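Local structure of S-adenosylmethionine dependent methyltransferase (Mesorhizobium loti, 3BKW) at residues G51-E63 with L79-Y93. The protein probably transfers methyl groups from S-adenosylmethionine to an acceptor substrate. Sequence-based numbering, arbitrary orientation.
Sequences GCGFGWFCRWAHE and LARARAAGPDTGITY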
loop_
_atom_site.group_PDB
_atom_site.type_symbol
_atom_site.label_atom_id
_atom_site.label_comp_id
_atom_site.label_asym_id
_atom_site.label_seq_id
_atom_site.Cartn_x
_atom_site.Cartn_y
_atom_site.Cartn_z
ATOM N N GLY A 51 -22.201 0.659 6.301
ATOM C CA GLY A 51 -22.002 1.527 7.482
ATOM C C GLY A 51 -22.406 2.926 7.055
ATOM O O GLY A 51 -21.638 3.883 7.173
ATOM N N CYS A 52 -23.650 3.039 6.601
ATOM C CA CYS A 52 -24.156 4.279 6.009
ATOM C C CYS A 52 -24.435 5.441 6.971
ATOM O O CYS A 52 -24.593 6.589 6.519
ATOM C CB CYS A 52 -25.430 3.987 5.205
ATOM S SG CYS A 52 -26.845 3.480 6.170
ATOM N N GLY A 53 -24.544 5.145 8.265
ATOM C CA GLY A 53 -24.848 6.150 9.267
ATOM C C GLY A 53 -26.118 6.899 8.922
ATOM O O GLY A 53 -27.140 6.291 8.579
ATOM N N PHE A 54 -26.044 8.230 8.973
ATOM C CA PHE A 54 -27.166 9.117 8.655
ATOM C C PHE A 54 -27.524 9.134 7.156
ATOM O O PHE A 54 -28.496 9.767 6.787
ATOM C CB PHE A 54 -26.848 10.532 9.183
ATOM C CG PHE A 54 -27.967 11.546 9.020
ATOM C CD1 PHE A 54 -29.266 11.285 9.460
ATOM C CD2 PHE A 54 -27.697 12.796 8.471
ATOM C CE1 PHE A 54 -30.288 12.260 9.303
ATOM C CE2 PHE A 54 -28.702 13.774 8.317
ATOM C CZ PHE A 54 -29.996 13.503 8.734
ATOM N N GLY A 55 -26.746 8.453 6.308
ATOM C CA GLY A 55 -27.040 8.338 4.882
ATOM C C GLY A 55 -26.530 9.449 3.992
ATOM O O GLY A 55 -27.046 9.625 2.893
ATOM N N TRP A 56 -25.491 10.165 4.429
ATOM C CA TRP A 56 -24.937 11.281 3.655
ATOM C C TRP A 56 -24.505 10.850 2.246
ATOM O O TRP A 56 -24.860 11.503 1.259
ATOM C CB TRP A 56 -23.729 11.921 4.351
ATOM C CG TRP A 56 -23.972 12.542 5.668
ATOM C CD1 TRP A 56 -23.572 12.063 6.885
ATOM C CD2 TRP A 56 -24.642 13.778 5.921
ATOM N NE1 TRP A 56 -23.961 12.927 7.886
ATOM C CE2 TRP A 56 -24.609 13.995 7.323
ATOM C CE3 TRP A 56 -25.268 14.731 5.100
ATOM C CZ2 TRP A 56 -25.192 15.128 7.929
ATOM C CZ3 TRP A 56 -25.848 15.865 5.699
ATOM C CH2 TRP A 56 -25.806 16.047 7.104
ATOM N N PHE A 57 -23.781 9.733 2.166
ATOM C CA PHE A 57 -23.333 9.211 0.881
ATOM C C PHE A 57 -24.524 8.695 0.056
ATOM O O PHE A 57 -24.543 8.882 -1.169
ATOM C CB PHE A 57 -22.257 8.115 1.020
ATOM C CG PHE A 57 -21.947 7.440 -0.276
ATOM C CD1 PHE A 57 -21.079 8.020 -1.185
ATOM C CD2 PHE A 57 -22.602 6.259 -0.625
ATOM C CE1 PHE A 57 -20.816 7.406 -2.426
ATOM C CE2 PHE A 57 -22.353 5.637 -1.849
ATOM C CZ PHE A 57 -21.447 6.217 -2.752
ATOM N N CYS A 58 -25.469 8.020 0.721
ATOM C CA CYS A 58 -26.662 7.474 0.051
ATOM C C CYS A 58 -27.408 8.570 -0.703
ATOM O O CYS A 58 -27.747 8.398 -1.884
ATOM C CB CYS A 58 -27.601 6.791 1.045
ATOM S SG CYS A 58 -26.886 5.314 1.763
ATOM N N ARG A 59 -27.646 9.699 -0.024
ATOM C CA ARG A 59 -28.294 10.850 -0.641
ATOM C C ARG A 59 -27.452 11.478 -1.746
ATOM O O ARG A 59 -27.993 11.833 -2.785
ATOM C CB ARG A 59 -28.720 11.898 0.387
ATOM C CG ARG A 59 -29.887 11.429 1.255
ATOM C CD ARG A 59 -30.409 12.523 2.166
ATOM N NE ARG A 59 -29.445 12.896 3.192
ATOM C CZ ARG A 59 -29.134 12.158 4.261
ATOM N NH1 ARG A 59 -29.715 10.988 4.490
ATOM N NH2 ARG A 59 -28.226 12.609 5.121
ATOM N N TRP A 60 -26.144 11.601 -1.530
ATOM C CA TRP A 60 -25.239 12.117 -2.576
ATOM C C TRP A 60 -25.334 11.253 -3.836
ATOM O O TRP A 60 -25.470 11.776 -4.942
ATOM C CB TRP A 60 -23.780 12.204 -2.072
ATOM C CG TRP A 60 -22.803 12.620 -3.143
ATOM C CD1 TRP A 60 -22.437 13.888 -3.448
ATOM C CD2 TRP A 60 -22.116 11.763 -4.074
ATOM N NE1 TRP A 60 -21.556 13.879 -4.498
ATOM C CE2 TRP A 60 -21.358 12.596 -4.922
ATOM C CE3 TRP A 60 -22.086 10.381 -4.280
ATOM C CZ2 TRP A 60 -20.537 12.088 -5.944
ATOM C CZ3 TRP A 60 -21.277 9.865 -5.298
ATOM C CH2 TRP A 60 -20.524 10.726 -6.127
ATOM N N ALA A 61 -25.272 9.937 -3.660
ATOM C CA ALA A 61 -25.316 9.001 -4.783
ATOM C C ALA A 61 -26.632 9.101 -5.542
ATOM O O ALA A 61 -26.639 9.102 -6.785
ATOM C CB ALA A 61 -25.082 7.575 -4.306
ATOM N N HIS A 62 -27.739 9.172 -4.804
ATOM C CA HIS A 62 -29.058 9.354 -5.413
ATOM C C HIS A 62 -29.119 10.683 -6.186
ATOM O O HIS A 62 -29.535 10.713 -7.345
ATOM C CB HIS A 62 -30.176 9.310 -4.366
ATOM C CG HIS A 62 -31.544 9.485 -4.953
ATOM N ND1 HIS A 62 -32.244 8.444 -5.523
ATOM C CD2 HIS A 62 -32.310 10.589 -5.117
ATOM C CE1 HIS A 62 -33.402 8.894 -5.977
ATOM N NE2 HIS A 62 -33.470 10.191 -5.739
ATOM N N GLU A 63 -28.668 11.765 -5.556
ATOM C CA GLU A 63 -28.614 13.080 -6.229
ATOM C C GLU A 63 -27.821 13.042 -7.542
ATOM O O GLU A 63 -28.183 13.740 -8.502
ATOM C CB GLU A 63 -28.007 14.140 -5.317
ATOM C CG GLU A 63 -28.867 14.546 -4.154
ATOM C CD GLU A 63 -28.086 15.228 -3.022
ATOM O OE1 GLU A 63 -26.945 15.713 -3.246
ATOM O OE2 GLU A 63 -28.629 15.284 -1.891
ATOM N N LEU A 79 -30.811 4.778 11.183
ATOM C CA LEU A 79 -31.500 4.479 9.917
ATOM C C LEU A 79 -32.851 5.202 9.843
ATOM O O LEU A 79 -33.263 5.617 8.760
ATOM C CB LEU A 79 -31.695 2.969 9.722
ATOM C CG LEU A 79 -30.434 2.113 9.546
ATOM C CD1 LEU A 79 -30.803 0.651 9.446
ATOM C CD2 LEU A 79 -29.621 2.533 8.336
ATOM N N ALA A 80 -33.531 5.353 10.986
ATOM C CA ALA A 80 -34.806 6.089 11.053
ATOM C C ALA A 80 -34.625 7.558 10.654
ATOM O O ALA A 80 -35.459 8.101 9.911
ATOM C CB ALA A 80 -35.452 5.979 12.461
ATOM N N ARG A 81 -33.535 8.173 11.129
ATOM C CA ARG A 81 -33.186 9.566 10.776
ATOM C C ARG A 81 -32.816 9.670 9.289
ATOM O O ARG A 81 -33.211 10.620 8.613
ATOM C CB ARG A 81 -32.051 10.129 11.661
ATOM C CG ARG A 81 -32.341 10.039 13.169
ATOM C CD ARG A 81 -31.668 11.103 14.037
ATOM N NE ARG A 81 -30.208 11.186 13.913
ATOM C CZ ARG A 81 -29.511 12.053 13.160
ATOM N NH1 ARG A 81 -28.173 11.994 13.176
ATOM N NH2 ARG A 81 -30.102 12.983 12.394
ATOM N N ALA A 82 -32.072 8.682 8.787
ATOM C CA ALA A 82 -31.703 8.608 7.364
ATOM C C ALA A 82 -32.939 8.548 6.462
ATOM O O ALA A 82 -33.021 9.297 5.492
ATOM C CB ALA A 82 -30.798 7.401 7.092
ATOM N N ARG A 83 -33.894 7.675 6.792
ATOM C CA ARG A 83 -35.152 7.561 6.012
ATOM C C ARG A 83 -35.906 8.888 5.953
ATOM O O ARG A 83 -36.283 9.341 4.862
ATOM C CB ARG A 83 -36.080 6.485 6.578
ATOM C CG ARG A 83 -35.589 5.080 6.358
ATOM C CD ARG A 83 -36.589 4.064 6.866
ATOM N NE ARG A 83 -35.981 2.737 6.988
ATOM C CZ ARG A 83 -35.463 2.207 8.100
ATOM N NH1 ARG A 83 -35.503 2.818 9.289
ATOM N NH2 ARG A 83 -34.917 1.001 8.025
ATOM N N ALA A 84 -36.086 9.499 7.128
ATOM C CA ALA A 84 -36.756 10.809 7.284
ATOM C C ALA A 84 -36.147 11.925 6.421
ATOM O O ALA A 84 -36.882 12.794 5.929
ATOM C CB ALA A 84 -36.759 11.236 8.748
ATOM N N ALA A 85 -34.825 11.882 6.225
ATOM C CA ALA A 85 -34.110 12.871 5.403
ATOM C C ALA A 85 -34.392 12.798 3.888
ATOM O O ALA A 85 -33.957 13.692 3.156
ATOM C CB ALA A 85 -32.601 12.804 5.673
ATOM N N GLY A 86 -35.061 11.732 3.419
ATOM C CA GLY A 86 -35.465 11.584 2.006
ATOM C C GLY A 86 -34.353 11.085 1.096
ATOM O O GLY A 86 -33.225 10.891 1.548
ATOM N N PRO A 87 -34.660 10.837 -0.194
ATOM C CA PRO A 87 -35.928 10.964 -0.899
ATOM C C PRO A 87 -36.848 9.761 -0.663
ATOM O O PRO A 87 -36.443 8.778 -0.048
ATOM C CB PRO A 87 -35.487 11.001 -2.356
ATOM C CG PRO A 87 -34.360 10.071 -2.369
ATOM C CD PRO A 87 -33.622 10.310 -1.095
ATOM N N ASP A 88 -38.053 9.842 -1.209
ATOM C CA ASP A 88 -39.067 8.793 -1.046
ATOM C C ASP A 88 -38.807 7.520 -1.856
ATOM O O ASP A 88 -39.261 6.457 -1.437
ATOM C CB ASP A 88 -40.470 9.363 -1.311
ATOM C CG ASP A 88 -40.856 10.461 -0.300
ATOM O OD1 ASP A 88 -39.966 11.038 0.373
ATOM O OD2 ASP A 88 -42.058 10.748 -0.172
ATOM N N THR A 89 -38.103 7.619 -2.995
ATOM C CA THR A 89 -37.741 6.445 -3.803
ATOM C C THR A 89 -36.267 6.416 -4.191
ATOM O O THR A 89 -35.597 7.448 -4.243
ATOM C CB THR A 89 -38.571 6.297 -5.114
ATOM O OG1 THR A 89 -38.208 7.322 -6.047
ATOM C CG2 THR A 89 -40.062 6.347 -4.824
ATOM N N GLY A 90 -35.779 5.201 -4.433
ATOM C CA GLY A 90 -34.413 4.961 -4.878
ATOM C C GLY A 90 -33.395 4.611 -3.817
ATOM O O GLY A 90 -32.326 4.110 -4.179
ATOM N N ILE A 91 -33.698 4.889 -2.534
ATOM C CA ILE A 91 -32.819 4.554 -1.416
ATOM C C ILE A 91 -33.572 3.691 -0.405
ATOM O O ILE A 91 -34.618 4.102 0.100
ATOM C CB ILE A 91 -32.274 5.794 -0.661
ATOM C CG1 ILE A 91 -31.636 6.796 -1.627
ATOM C CG2 ILE A 91 -31.262 5.327 0.407
ATOM C CD1 ILE A 91 -31.051 8.023 -0.929
ATOM N N THR A 92 -33.033 2.503 -0.131
ATOM C CA THR A 92 -33.557 1.575 0.873
ATOM C C THR A 92 -32.545 1.513 2.003
ATOM O O THR A 92 -31.347 1.399 1.738
ATOM C CB THR A 92 -33.746 0.169 0.292
ATOM O OG1 THR A 92 -34.744 0.222 -0.732
ATOM C CG2 THR A 92 -34.172 -0.851 1.376
ATOM N N TYR A 93 -33.028 1.602 3.250
ATOM C CA TYR A 93 -32.175 1.476 4.441
ATOM C C TYR A 93 -32.570 0.212 5.172
ATOM O O TYR A 93 -33.754 -0.044 5.352
ATOM C CB TYR A 93 -32.314 2.672 5.366
ATOM C CG TYR A 93 -31.735 3.937 4.785
ATOM C CD1 TYR A 93 -30.355 4.171 4.810
ATOM C CD2 TYR A 93 -32.552 4.892 4.188
ATOM C CE1 TYR A 93 -29.812 5.349 4.262
ATOM C CE2 TYR A 93 -32.019 6.063 3.635
ATOM C CZ TYR A 93 -30.647 6.286 3.682
ATOM O OH TYR A 93 -30.117 7.448 3.150
HETATM O O HOH W 1 -31.905 9.321 3.088
HETATM O O HOH W 2 -31.027 6.049 -6.037
#
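Arg-81 lays its guanidinium flat on the Phe-54 ring, off-centre, the planes 21° apart and NH2 3.2 Å from CE1: a cation-pi stack. Phe-54 reaches it because CG sits anti to its backbone N (chi1 -176°). Deeper in, Ala-82 CB fits against Phe-54 O at 3.3 Å and over one face of Tyr-93, whose ring also meets two sulfurs, Cys-52 SG at its edge and Cys-58 SG obliquely. At the far end of helix 56-63, Pro-87 CG sits over the His-62 ring, 3.6 Å from its centroid, a CH-pi contact, while Ile-91 CD1 packs on His-62 CB.

No direct hydrogen bond crosses between 51-63 and 79-93; water does that work. One water lodged between them accepts from Arg-59 NH1 and from Tyr-93 OH (2.6 Å) and donates to Ala-82 O and Gly-86 O. Arg-59, its chain bent at chi3 (-67°), also sends NH1 onto an in-plane lone pair of Phe-54 O at 2.9 Å, with Ala-85 CB over one guanidinium face and Gly-55 O over the other. With an alanine here, the water is likely to lose one of its two donors and Phe-54 O the NH1 that grips it, leaving the turn less firmly held.

The loop 51-55, with its type II' turn from Cys-52 to Gly-55, follows the first strand, 46-50, of a class I methyltransferase fold and, as in that family, probably borders the S-adenosylmethionine site. Gly-55 has room for no side chain beside Tyr-93 OH. The chemistry implies a loop bonded by Arg-59 through Phe-54 O, with water tying that arginine to Ala-82, Gly-86 and Tyr-93.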